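Local atomic coordinates of 3-hydroxy-3-methylglutaryl-CoA lyase (Acinetobacter baumannii, PDB entry 6NDS), a protein that is a lyase of the HMGL-like family, a TIM-barrel protein that holds a zinc ion and coenzyme A. Residues G189-V194 and L214-T219; T225-A230 and E261-M266; I78-D83 and N103-N108; Q45-T48 and R53-A56. One frame throughout, in Å; residues are numbered along the deposited sequence. Where two conformers were deposited one is given.

Interaction 1: residues G189-V194 and L214-T219; sequences GMANPV and LHFHNT. With ZN (zinc ion), chain H; ACT (acetate ion), chain E.
Gly189 and Ala191 meet Phe216, His217 and Thr219 at the C-terminal ends of the strands of a TIM barrel, joining two parts of the beta-alpha-beta unit of strand 182-186, helix 193-203 and strand 212-216. Packing brings the Gly189 backbone against His217 O and Thr219, and Ala191 against the Phe216 ring. Gly189 CA lies 3.6 Å from His217 O, and Thr219 CB comes within 3.8 Å of the same CA. Ala191 CB leans obliquely on the Phe216 ring, nearest to CE1 at 4.2 Å.

Polar bonds leave the pair of segments rather than crossing between them. The backbone N atoms of Met190 and Ala191 are held by the Asp186 carboxylate, while Thr219 OG1 pairs with Ser255 OG. Asn192 is the N-cap of helix 193-203: its OD1 accepts from Gln195 N, and its ND2 makes a weak hydrogen bond to acetate O at 3.5 Å.

Of the two segments, 214-219 is the one that binds metal. His215 CG stands anti to its backbone N (chi1 176°), whereas His217 CG lies beside its own (chi1 -72°), and both rings converge on the zinc ion, which Asp25 also binds. The far nitrogens are tied down too, His215 ND1 to Asp239 OD2 and His217 ND1 to Ser255 O, which limits ring rotation. His215 NE2 and His217 NE2 each sit 2.2 Å from the zinc, as does the oxygen of a bound water.

Interaction 2: residues T225-A230 and E261-M266; sequences TNVLAA and EDLVNM
In the outer helical layer of the TIM barrel, Val227 of helix 223-232 meets Leu263 and Met266 of helix 260-270. The two helices flank strand 237-240 in sequence, one leading into it and the other following it. Their short segments run in roughly the same direction, at 46° to each other, with axes 11.4 Å apart. At that separation the backbones do not touch, and side-chain ends fill the interval.

Val227 CG1 is the focus. It lies 3.8 Å from Leu263 CD1 and 4.0 Å from Met266 CE, so one methyl is touched by two chain ends. The Leu263 side chain crosses that of Val227 at about a right angle; its CD1 comes nearer although its CB does not point at the other helix. Met266 arrives differently, sliding past Val227 in the opposite direction. Its chain is extended as far as SD and then bends at chi3 (77°), which turns CE toward Val227. The same methyl approaches the base of Leu228 more loosely, 4.5 Å from its CB.

The seam is wholly apolar and continues inward, where Val227 rests on Phe238 and Ile258, and Leu263 on Ala240. Outward it reaches the dimer interface: Leu228 packs on Thr225 of the second subunit, and Met266 on Leu222 of that subunit. Away from the seam, the Asp262 carboxylate accepts from Gln299 N and Leu300 N. Such joining of successive helices around a parallel strand is typical of the alpha/beta barrel.

Interaction 3: residues I78-D83 and N103-N108; sequences ITRHKD and NANELN. With EDO (1,2-ethanediol), chain G.
Arg80 and Asn105 have the closest CA atoms of the two segments, yet these are 10.0 Å apart, so the gap is bridged by one long side chain. Segment 78-83 lies in the loop between helix 71-77 and strand 85-90. Segment 103-108 leaves helix 93-101 through a Schellman motif, with Asn103 at positive phi, and enters strand 106-112.

The Arg80 chain, bent at chi2, brings its guanidinium end-on to Asn103 O, which lies in the guanidinium plane. NH1 makes the straighter bond, 2.9 Å to Asn103 O with an angle of 158° at the hydrogen. NH2 reaches Asn103 O at 3.2 Å from well above the carbonyl plane, on the same face as NH1. NH2 also bonds Phe75 O, at the end of the other helix.

Asn105 runs alongside in the opposite sense, its amide plane turned 72° from the guanidinium. One water accepts from both groups, 2.9 Å from Arg80 NH1 and 3.1 Å from Asn105 ND2, while Asn105 OD1 takes the N-H of Tyr86. A cation placed near the C-terminal ends of two helices is probably favourable electrostatically; here it ties together two alpha-to-beta loops at the N-terminal end of the TIM-barrel strands.

Interaction 4: residues Q45-T48 and R53-A56; sequences QLST and RIEA
Ile54 CD1 carries nearly the whole contact, pressing against the C-terminal end of helix 36-46. It lies 3.7 Å from Ser47 OG and 3.7 Å from Ser47 N, with Leu46 CB at 4.0 Å, so the methyl touches side chain and backbone together. The Ile54 chain is extended at chi2 (171°), which carries CD1 out from the strand to the helix end.

Polar bonds surround the helical side and probably hold it in place. Ser47 OG, though beside a methyl group, is hydrogen-bonded to Tyr86 OH and to Ile43 O. One turn of chain is closed by Thr48 OG1, which donates to Gln45 O at 2.7 Å, in the carbonyl plane and on a lone pair. Thr48 N donates to Gln45 O as well, at 3.0 Å, giving that oxygen two partners.

Farther out, Leu46 packs on Phe51, on Leu284 of helix 278-285 and on Ser22 and Pro23 of helix 22-28. On the strand side, Ile54 pairs through its backbone with Ile85 and Val87 of strand 85-90, while Arg53 and Glu55 pair with Glu20 of strand 17-20. Strand 53-58 thus joins its two neighbours in the closed barrel, with helix 36-46 against its outer side.

Overall arrangement
The four contacts illustrate how chemistry follows place in a barrel. Interactions 1, 2 and 4 are buried; interaction 3 is partly exposed and relies on a charged side chain and a water. Interactions 2 and 4, on the barrel's outer side, are mainly apolar, helix on helix and helix end on strand respectively, whereas interaction 1 combines tight loop packing with a metal site. Interactions 1 and 2 touch, Ala191 O probably accepting from Asn226 ND2, and both reach the second subunit. Interactions 3 and 4 also touch, through a salt bridge from Arg53 to Glu106, and lie across the chain's centre from interaction 1. Interactions 1, 3 and 4 all reach the same parallel sheet.

Interaction 1: residues G189-V194 and L214-T219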
loop_
_atom_site.group_PDB
_atom_site.type_symbol
_atom_site.label_atom_id
_atom_site.label_comp_id
_atom_site.label_asym_id
_atom_site.label_seq_id
_atom_site.Cartn_x
_atom_site.Cartn_y
_atom_site.Cartn_z
ATOM N N GLY A 189 1.309 12.004 4.269
ATOM C CA GLY A 189 0.886 10.628 4.457
ATOM C C GLY A 189 0.727 10.242 5.912
ATOM O O GLY A 189 1.219 9.196 6.348
ATOM N N MET A 190 0.043 11.092 6.676
ATOM C CA MET A 190 -0.184 10.856 8.092
ATOM C C MET A 190 -1.572 10.302 8.402
ATOM O O MET A 190 -1.826 9.936 9.561
ATOM C CB MET A 190 0.050 12.156 8.869
ATOM C CG MET A 190 1.524 12.616 8.781
ATOM S SD MET A 190 1.820 14.209 9.555
ATOM C CE MET A 190 1.747 13.793 11.293
ATOM N N ALA A 191 -2.461 10.209 7.412
ATOM C CA ALA A 191 -3.848 9.819 7.665
ATOM C C ALA A 191 -3.999 8.313 7.897
ATOM O O ALA A 191 -3.211 7.500 7.407
ATOM C CB ALA A 191 -4.746 10.229 6.494
ATOM N N ASN A 192 -5.022 7.945 8.663
ATOM C CA ASN A 192 -5.411 6.553 8.847
ATOM C C ASN A 192 -6.892 6.406 8.520
ATOM O O ASN A 192 -7.636 7.390 8.526
ATOM C CB ASN A 192 -5.120 6.061 10.276
ATOM C CG ASN A 192 -6.044 6.669 11.311
ATOM O OD1 ASN A 192 -7.215 6.277 11.432
ATOM N ND2 ASN A 192 -5.520 7.606 12.092
ATOM N N PRO A 193 -7.347 5.184 8.221
ATOM C CA PRO A 193 -8.724 5.024 7.704
ATOM C C PRO A 193 -9.829 5.466 8.653
ATOM O O PRO A 193 -10.850 5.980 8.181
ATOM C CB PRO A 193 -8.809 3.520 7.418
ATOM C CG PRO A 193 -7.404 3.105 7.171
ATOM C CD PRO A 193 -6.527 3.973 8.027
ATOM N N VAL A 194 -9.690 5.252 9.966
ATOM C CA VAL A 194 -10.746 5.670 10.888
ATOM C C VAL A 194 -10.850 7.187 10.907
ATOM O O VAL A 194 -11.948 7.757 10.841
ATOM C CB VAL A 194 -10.497 5.100 12.293
ATOM C CG1 VAL A 194 -11.458 5.734 13.294
ATOM C CG2 VAL A 194 -10.683 3.600 12.265
ATOM N N LEU A 214 -10.243 14.110 -2.369
ATOM C CA LEU A 214 -9.262 13.640 -1.400
ATOM C C LEU A 214 -7.927 13.452 -2.109
ATOM O O LEU A 214 -7.870 12.844 -3.185
ATOM C CB LEU A 214 -9.685 12.315 -0.756
ATOM C CG LEU A 214 -10.643 12.333 0.439
ATOM C CD1 LEU A 214 -10.119 13.240 1.545
ATOM C CD2 LEU A 214 -12.036 12.732 0.015
ATOM N N HIS A 215 -6.857 13.945 -1.487
ATOM C CA HIS A 215 -5.509 13.942 -2.065
ATOM C C HIS A 215 -4.569 13.266 -1.062
ATOM O O HIS A 215 -4.056 13.912 -0.146
ATOM C CB HIS A 215 -5.135 15.389 -2.364
ATOM C CG HIS A 215 -3.744 15.600 -2.887
ATOM N ND1 HIS A 215 -3.502 16.047 -4.169
ATOM C CD2 HIS A 215 -2.533 15.524 -2.278
ATOM C CE1 HIS A 215 -2.199 16.195 -4.342
ATOM N NE2 HIS A 215 -1.586 15.881 -3.212
ATOM N N PHE A 216 -4.354 11.958 -1.211
ATOM C CA PHE A 216 -3.544 11.195 -0.263
ATOM C C PHE A 216 -2.129 10.957 -0.784
ATOM O O PHE A 216 -1.920 10.643 -1.958
ATOM C CB PHE A 216 -4.196 9.837 0.047
ATOM C CG PHE A 216 -5.496 9.930 0.790
ATOM C CD1 PHE A 216 -5.532 10.387 2.103
ATOM C CD2 PHE A 216 -6.677 9.497 0.206
ATOM C CE1 PHE A 216 -6.743 10.452 2.805
ATOM C CE2 PHE A 216 -7.887 9.544 0.910
ATOM C CZ PHE A 216 -7.918 10.028 2.209
ATOM N N HIS A 217 -1.150 11.110 0.093
ATOM C CA HIS A 217 0.188 10.611 -0.189
ATOM C C HIS A 217 0.377 9.274 0.535
ATOM O O HIS A 217 -0.340 8.953 1.492
ATOM C CB HIS A 217 1.248 11.649 0.215
ATOM C CG HIS A 217 1.311 12.845 -0.701
ATOM N ND1 HIS A 217 2.307 13.005 -1.647
ATOM C CD2 HIS A 217 0.512 13.932 -0.817
ATOM C CE1 HIS A 217 2.116 14.135 -2.303
ATOM N NE2 HIS A 217 1.024 14.712 -1.828
ATOM N N ASN A 218 1.316 8.462 0.035
ATOM C CA ASN A 218 1.469 7.077 0.479
ATOM C C ASN A 218 2.662 6.883 1.421
ATOM O O ASN A 218 3.218 5.776 1.515
ATOM C CB ASN A 218 1.599 6.149 -0.730
ATOM C CG ASN A 218 1.406 4.684 -0.359
ATOM O OD1 ASN A 218 0.519 4.343 0.429
ATOM N ND2 ASN A 218 2.245 3.815 -0.915
ATOM N N THR A 219 3.019 7.931 2.169
ATOM C CA THR A 219 4.274 7.962 2.919
ATOM C C THR A 219 4.381 6.818 3.912
ATOM O O THR A 219 5.487 6.317 4.153
ATOM C CB THR A 219 4.382 9.306 3.637
ATOM O OG1 THR A 219 4.066 10.337 2.697
ATOM C CG2 THR A 219 5.781 9.525 4.205
HETATM ZN ZN ZN H . 0.399 16.627 -2.711
HETATM C C ACT E . -8.530 7.838 15.069
HETATM O O ACT E . -7.787 8.701 14.520
HETATM O OXT ACT E . -9.606 8.007 15.711
HETATM C CH3 ACT E . -8.072 6.354 14.946
HETATM O O HOH W 1 2.449 17.404 -2.386
#

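Interaction 2: residues T225-A230 and E261-M266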
loop_
_atom_site.group_PDB
_atom_site.type_symbol
_atom_site.label_atom_id
_atom_site.label_comp_id
_atom_site.label_asym_id
_atom_site.label_seq_id
_atom_site.Cartn_x
_atom_site.Cartn_y
_atom_site.Cartn_z
ATOM N N THR A 225 -5.617 2.236 1.237
ATOM C CA THR A 225 -6.549 1.917 2.317
ATOM C C THR A 225 -7.371 3.146 2.693
ATOM O O THR A 225 -8.582 3.050 2.947
ATOM C CB THR A 225 -5.782 1.368 3.517
ATOM O OG1 THR A 225 -4.956 0.277 3.072
ATOM C CG2 THR A 225 -6.729 0.864 4.567
ATOM N N ASN A 226 -6.739 4.317 2.676
ATOM C CA ASN A 226 -7.461 5.554 2.963
ATOM C C ASN A 226 -8.430 5.917 1.842
ATOM O O ASN A 226 -9.505 6.473 2.110
ATOM C CB ASN A 226 -6.466 6.696 3.205
ATOM C CG ASN A 226 -5.724 6.561 4.510
ATOM O OD1 ASN A 226 -6.228 5.982 5.484
ATOM N ND2 ASN A 226 -4.502 7.134 4.571
ATOM N N VAL A 227 -8.053 5.676 0.578
ATOM C CA VAL A 227 -8.992 5.881 -0.529
ATOM C C VAL A 227 -10.243 5.045 -0.318
ATOM O O VAL A 227 -11.367 5.544 -0.439
ATOM C CB VAL A 227 -8.342 5.534 -1.882
ATOM C CG1 VAL A 227 -9.421 5.488 -2.988
ATOM C CG2 VAL A 227 -7.285 6.558 -2.211
ATOM N N LEU A 228 -10.068 3.749 -0.063
ATOM C CA LEU A 228 -11.231 2.875 0.063
ATOM C C LEU A 228 -12.079 3.264 1.270
ATOM O O LEU A 228 -13.316 3.223 1.208
ATOM C CB LEU A 228 -10.775 1.410 0.142
ATOM C CG LEU A 228 -11.847 0.351 -0.143
ATOM C CD1 LEU A 228 -12.491 0.590 -1.498
ATOM C CD2 LEU A 228 -11.236 -1.051 -0.076
ATOM N N ALA A 229 -11.441 3.663 2.375
ATOM C CA ALA A 229 -12.201 4.114 3.541
ATOM C C ALA A 229 -13.022 5.358 3.220
ATOM O O ALA A 229 -14.186 5.462 3.631
ATOM C CB ALA A 229 -11.273 4.390 4.725
ATOM N N ALA A 230 -12.431 6.318 2.502
ATOM C CA ALA A 230 -13.176 7.511 2.093
ATOM C C ALA A 230 -14.317 7.152 1.144
ATOM O O ALA A 230 -15.428 7.686 1.259
ATOM C CB ALA A 230 -12.235 8.525 1.427
ATOM N N GLU A 261 -1.991 4.169 -11.473
ATOM C CA GLU A 261 -2.344 2.864 -12.024
ATOM C C GLU A 261 -2.616 1.843 -10.916
ATOM O O GLU A 261 -3.421 0.928 -11.112
ATOM C CB GLU A 261 -1.265 2.380 -12.999
ATOM C CG GLU A 261 0.118 2.212 -12.413
ATOM C CD GLU A 261 1.007 3.448 -12.538
ATOM O OE1 GLU A 261 0.505 4.582 -12.700
ATOM O OE2 GLU A 261 2.231 3.273 -12.440
ATOM N N ASP A 262 -1.997 1.995 -9.742
ATOM C CA ASP A 262 -2.355 1.123 -8.625
ATOM C C ASP A 262 -3.771 1.422 -8.131
ATOM O O ASP A 262 -4.519 0.498 -7.794
ATOM C CB ASP A 262 -1.335 1.259 -7.481
ATOM C CG ASP A 262 0.077 0.787 -7.865
ATOM O OD1 ASP A 262 0.278 0.319 -9.006
ATOM O OD2 ASP A 262 1.000 0.889 -7.017
ATOM N N LEU A 263 -4.162 2.703 -8.090
ATOM C CA LEU A 263 -5.539 3.060 -7.729
ATOM C C LEU A 263 -6.543 2.515 -8.740
ATOM O O LEU A 263 -7.562 1.913 -8.366
ATOM C CB LEU A 263 -5.665 4.582 -7.622
ATOM C CG LEU A 263 -7.093 5.137 -7.554
ATOM C CD1 LEU A 263 -7.790 4.648 -6.293
ATOM C CD2 LEU A 263 -7.057 6.677 -7.599
ATOM N N VAL A 264 -6.272 2.710 -10.031
ATOM C CA VAL A 264 -7.200 2.238 -11.055
ATOM C C VAL A 264 -7.275 0.716 -11.047
ATOM O O VAL A 264 -8.351 0.147 -11.218
ATOM C CB VAL A 264 -6.820 2.788 -12.440
ATOM C CG1 VAL A 264 -7.753 2.214 -13.546
ATOM C CG2 VAL A 264 -6.891 4.320 -12.440
ATOM N N ASN A 265 -6.152 0.032 -10.810
ATOM C CA ASN A 265 -6.211 -1.429 -10.715
ATOM C C ASN A 265 -7.074 -1.870 -9.541
ATOM O O ASN A 265 -7.863 -2.812 -9.659
ATOM C CB ASN A 265 -4.802 -2.021 -10.581
ATOM C CG ASN A 265 -4.825 -3.536 -10.466
ATOM O OD1 ASN A 265 -5.085 -4.245 -11.448
ATOM N ND2 ASN A 265 -4.580 -4.046 -9.252
ATOM N N MET A 266 -6.937 -1.200 -8.393
ATOM C CA MET A 266 -7.777 -1.530 -7.247
ATOM C C MET A 266 -9.259 -1.422 -7.602
ATOM O O MET A 266 -10.055 -2.329 -7.309
ATOM C CB MET A 266 -7.447 -0.599 -6.077
ATOM C CG MET A 266 -8.341 -0.892 -4.868
ATOM S SD MET A 266 -7.929 0.031 -3.371
ATOM C CE MET A 266 -8.605 1.651 -3.740
#

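Interaction 3: residues I78-D83 and N103-N108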
loop_
_atom_site.group_PDB
_atom_site.type_symbol
_atom_site.label_atom_id
_atom_site.label_comp_id
_atom_site.label_asym_id
_atom_site.label_seq_id
_atom_site.Cartn_x
_atom_site.Cartn_y
_atom_site.Cartn_z
ATOM N N ILE A 78 0.155 22.556 -24.549
ATOM C CA ILE A 78 -0.550 21.279 -24.524
ATOM C C ILE A 78 -1.749 21.309 -25.468
ATOM O O ILE A 78 -2.307 22.367 -25.790
ATOM C CB ILE A 78 -0.994 20.918 -23.091
ATOM C CG1 ILE A 78 -1.822 22.049 -22.469
ATOM C CG2 ILE A 78 0.228 20.571 -22.226
ATOM C CD1 ILE A 78 -2.485 21.641 -21.129
ATOM N N THR A 79 -2.131 20.126 -25.936
ATOM C CA THR A 79 -3.362 19.955 -26.695
ATOM C C THR A 79 -4.538 19.916 -25.726
ATOM O O THR A 79 -4.585 19.057 -24.841
ATOM C CB THR A 79 -3.292 18.661 -27.499
ATOM O OG1 THR A 79 -2.162 18.712 -28.371
ATOM C CG2 THR A 79 -4.580 18.461 -28.319
ATOM N N ARG A 80 -5.487 20.837 -25.882
ATOM C CA ARG A 80 -6.627 20.927 -24.968
ATOM C C ARG A 80 -7.724 19.978 -25.443
ATOM O O ARG A 80 -8.309 20.187 -26.509
ATOM C CB ARG A 80 -7.162 22.357 -24.904
ATOM C CG ARG A 80 -6.147 23.420 -24.482
ATOM C CD ARG A 80 -5.661 23.180 -23.081
ATOM N NE ARG A 80 -4.797 24.268 -22.626
ATOM C CZ ARG A 80 -5.169 25.227 -21.778
ATOM N NH1 ARG A 80 -6.400 25.251 -21.284
ATOM N NH2 ARG A 80 -4.303 26.166 -21.423
ATOM N N HIS A 81 -8.004 18.942 -24.661
ATOM C CA HIS A 81 -9.182 18.116 -24.900
ATOM C C HIS A 81 -10.393 18.819 -24.309
ATOM O O HIS A 81 -10.340 19.286 -23.169
ATOM C CB HIS A 81 -9.002 16.736 -24.273
ATOM C CG HIS A 81 -7.972 15.894 -24.957
ATOM N ND1 HIS A 81 -8.220 14.599 -25.364
ATOM C CD2 HIS A 81 -6.691 16.164 -25.312
ATOM C CE1 HIS A 81 -7.135 14.107 -25.936
ATOM N NE2 HIS A 81 -6.196 15.039 -25.922
ATOM N N LYS A 82 -11.487 18.894 -25.078
ATOM C CA LYS A 82 -12.616 19.723 -24.658
ATOM C C LYS A 82 -13.255 19.226 -23.372
ATOM O O LYS A 82 -13.871 20.012 -22.644
ATOM C CB LYS A 82 -13.678 19.785 -25.752
ATOM C CG LYS A 82 -13.308 20.639 -26.935
ATOM C CD LYS A 82 -14.498 20.797 -27.871
ATOM C CE LYS A 82 -14.097 21.569 -29.112
ATOM N NZ LYS A 82 -12.868 20.983 -29.723
ATOM N N ASP A 83 -13.141 17.936 -23.081
ATOM C CA ASP A 83 -13.850 17.392 -21.929
ATOM C C ASP A 83 -12.934 17.161 -20.732
ATOM O O ASP A 83 -13.300 16.433 -19.803
ATOM C CB ASP A 83 -14.592 16.117 -22.328
ATOM C CG ASP A 83 -15.830 16.414 -23.164
ATOM O OD1 ASP A 83 -16.657 17.243 -22.726
ATOM O OD2 ASP A 83 -15.966 15.844 -24.266
ATOM N N ASN A 103 -4.712 30.615 -19.551
ATOM C CA ASN A 103 -5.978 29.924 -19.794
ATOM C C ASN A 103 -6.037 28.581 -19.072
ATOM O O ASN A 103 -6.506 27.577 -19.618
ATOM C CB ASN A 103 -6.251 29.743 -21.291
ATOM C CG ASN A 103 -7.673 29.289 -21.561
ATOM O OD1 ASN A 103 -8.598 29.658 -20.832
ATOM N ND2 ASN A 103 -7.851 28.460 -22.585
ATOM N N ALA A 104 -5.563 28.553 -17.832
ATOM C CA ALA A 104 -5.914 27.431 -16.974
ATOM C C ALA A 104 -7.433 27.368 -16.846
ATOM O O ALA A 104 -8.104 28.402 -16.759
ATOM C CB ALA A 104 -5.261 27.580 -15.601
ATOM N N ASN A 105 -7.991 26.151 -16.904
ATOM C CA ASN A 105 -9.444 26.021 -16.817
ATOM C C ASN A 105 -9.939 26.185 -15.392
ATOM O O ASN A 105 -11.105 26.542 -15.178
ATOM C CB ASN A 105 -9.925 24.657 -17.318
ATOM C CG ASN A 105 -9.570 24.383 -18.773
ATOM O OD1 ASN A 105 -9.247 23.246 -19.124
ATOM N ND2 ASN A 105 -9.650 25.410 -19.631
ATOM N N GLU A 106 -9.087 25.881 -14.423
ATOM C CA GLU A 106 -9.456 25.912 -13.017
ATOM C C GLU A 106 -8.233 26.297 -12.203
ATOM O O GLU A 106 -7.121 25.836 -12.478
ATOM C CB GLU A 106 -10.001 24.554 -12.573
ATOM C CG GLU A 106 -10.482 24.473 -11.132
ATOM C CD GLU A 106 -11.298 23.197 -10.886
ATOM O OE1 GLU A 106 -10.722 22.191 -10.411
ATOM O OE2 GLU A 106 -12.510 23.198 -11.194
ATOM N N LEU A 107 -8.445 27.164 -11.221
ATOM C CA LEU A 107 -7.393 27.608 -10.322
ATOM C C LEU A 107 -7.559 26.887 -8.992
ATOM O O LEU A 107 -8.599 27.024 -8.338
ATOM C CB LEU A 107 -7.459 29.125 -10.131
ATOM C CG LEU A 107 -6.744 29.994 -11.175
ATOM C CD1 LEU A 107 -7.124 29.659 -12.600
ATOM C CD2 LEU A 107 -7.016 31.470 -10.867
ATOM N N ASN A 108 -6.538 26.125 -8.603
ATOM C CA ASN A 108 -6.518 25.378 -7.344
ATOM C C ASN A 108 -5.751 26.197 -6.309
ATOM O O ASN A 108 -4.516 26.236 -6.317
ATOM C CB ASN A 108 -5.884 24.008 -7.542
ATOM C CG ASN A 108 -5.828 23.210 -6.267
ATOM O OD1 ASN A 108 -6.602 23.458 -5.340
ATOM N ND2 ASN A 108 -4.905 22.243 -6.202
HETATM C C1 EDO G . -0.855 24.352 -29.280
HETATM O O1 EDO G . -1.472 25.211 -28.316
HETATM C C2 EDO G . -1.430 22.953 -29.127
HETATM O O2 EDO G . -2.859 23.029 -29.119
HETATM O O HOH W 2 -8.877 24.267 -22.357
#

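Interaction 4: residues Q45-T48 and R53-A56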
loop_
_atom_site.group_PDB
_atom_site.type_symbol
_atom_site.label_atom_id
_atom_site.label_comp_id
_atom_site.label_asym_id
_atom_site.label_seq_id
_atom_site.Cartn_x
_atom_site.Cartn_y
_atom_site.Cartn_z
ATOM N N GLN A 45 -0.121 12.820 -23.423
ATOM C CA GLN A 45 -0.398 11.387 -23.286
ATOM C C GLN A 45 -1.420 11.134 -22.179
ATOM O O GLN A 45 -2.339 10.323 -22.348
ATOM C CB GLN A 45 0.893 10.617 -22.997
ATOM C CG GLN A 45 1.824 10.509 -24.192
ATOM C CD GLN A 45 1.191 9.692 -25.291
ATOM O OE1 GLN A 45 1.024 10.165 -26.411
ATOM N NE2 GLN A 45 0.809 8.456 -24.966
ATOM N N LEU A 46 -1.274 11.817 -21.048
ATOM C CA LEU A 46 -2.238 11.661 -19.964
ATOM C C LEU A 46 -3.637 12.056 -20.417
ATOM O O LEU A 46 -4.630 11.451 -19.991
ATOM C CB LEU A 46 -1.819 12.499 -18.759
ATOM C CG LEU A 46 -0.556 11.983 -18.077
ATOM C CD1 LEU A 46 -0.012 13.079 -17.162
ATOM C CD2 LEU A 46 -0.837 10.711 -17.278
ATOM N N SER A 47 -3.731 13.070 -21.284
ATOM C CA SER A 47 -5.019 13.505 -21.820
ATOM C C SER A 47 -5.725 12.434 -22.632
ATOM O O SER A 47 -6.915 12.599 -22.916
ATOM C CB SER A 47 -4.868 14.748 -22.713
ATOM O OG SER A 47 -4.607 15.911 -21.936
ATOM N N THR A 48 -5.038 11.366 -23.033
ATOM C CA THR A 48 -5.696 10.305 -23.783
ATOM C C THR A 48 -6.189 9.167 -22.895
ATOM O O THR A 48 -6.772 8.210 -23.422
ATOM C CB THR A 48 -4.763 9.727 -24.858
ATOM O OG1 THR A 48 -3.703 8.975 -24.240
ATOM C CG2 THR A 48 -4.167 10.834 -25.729
ATOM N N ARG A 53 -9.888 15.589 -14.959
ATOM C CA ARG A 53 -9.076 16.700 -14.486
ATOM C C ARG A 53 -7.622 16.282 -14.510
ATOM O O ARG A 53 -7.290 15.169 -14.099
ATOM C CB ARG A 53 -9.457 17.124 -13.058
ATOM C CG ARG A 53 -10.576 18.130 -12.987
ATOM C CD ARG A 53 -10.923 18.499 -11.533
ATOM N NE ARG A 53 -11.781 19.677 -11.455
ATOM C CZ ARG A 53 -13.099 19.662 -11.642
ATOM N NH1 ARG A 53 -13.728 18.521 -11.925
ATOM N NH2 ARG A 53 -13.801 20.785 -11.543
ATOM N N ILE A 54 -6.760 17.170 -15.004
ATOM C CA ILE A 54 -5.312 16.984 -14.958
ATOM C C ILE A 54 -4.729 18.270 -14.399
ATOM O O ILE A 54 -5.020 19.353 -14.917
ATOM C CB ILE A 54 -4.712 16.689 -16.352
ATOM C CG1 ILE A 54 -5.258 15.364 -16.915
ATOM C CG2 ILE A 54 -3.166 16.636 -16.282
ATOM C CD1 ILE A 54 -4.883 15.087 -18.387
ATOM N N GLU A 55 -3.936 18.163 -13.342
ATOM C CA GLU A 55 -3.251 19.337 -12.802
ATOM C C GLU A 55 -1.951 19.463 -13.588
ATOM O O GLU A 55 -0.991 18.718 -13.355
ATOM C CB GLU A 55 -3.032 19.203 -11.297
ATOM C CG GLU A 55 -2.732 20.544 -10.624
ATOM C CD GLU A 55 -2.910 20.491 -9.110
ATOM O OE1 GLU A 55 -2.088 19.826 -8.443
ATOM O OE2 GLU A 55 -3.879 21.092 -8.593
ATOM N N ALA A 56 -1.934 20.402 -14.540
ATOM C CA ALA A 56 -0.868 20.509 -15.531
ATOM C C ALA A 56 0.343 21.296 -15.044
ATOM O O ALA A 56 1.389 21.244 -15.700
ATOM C CB ALA A 56 -1.396 21.157 -16.815
#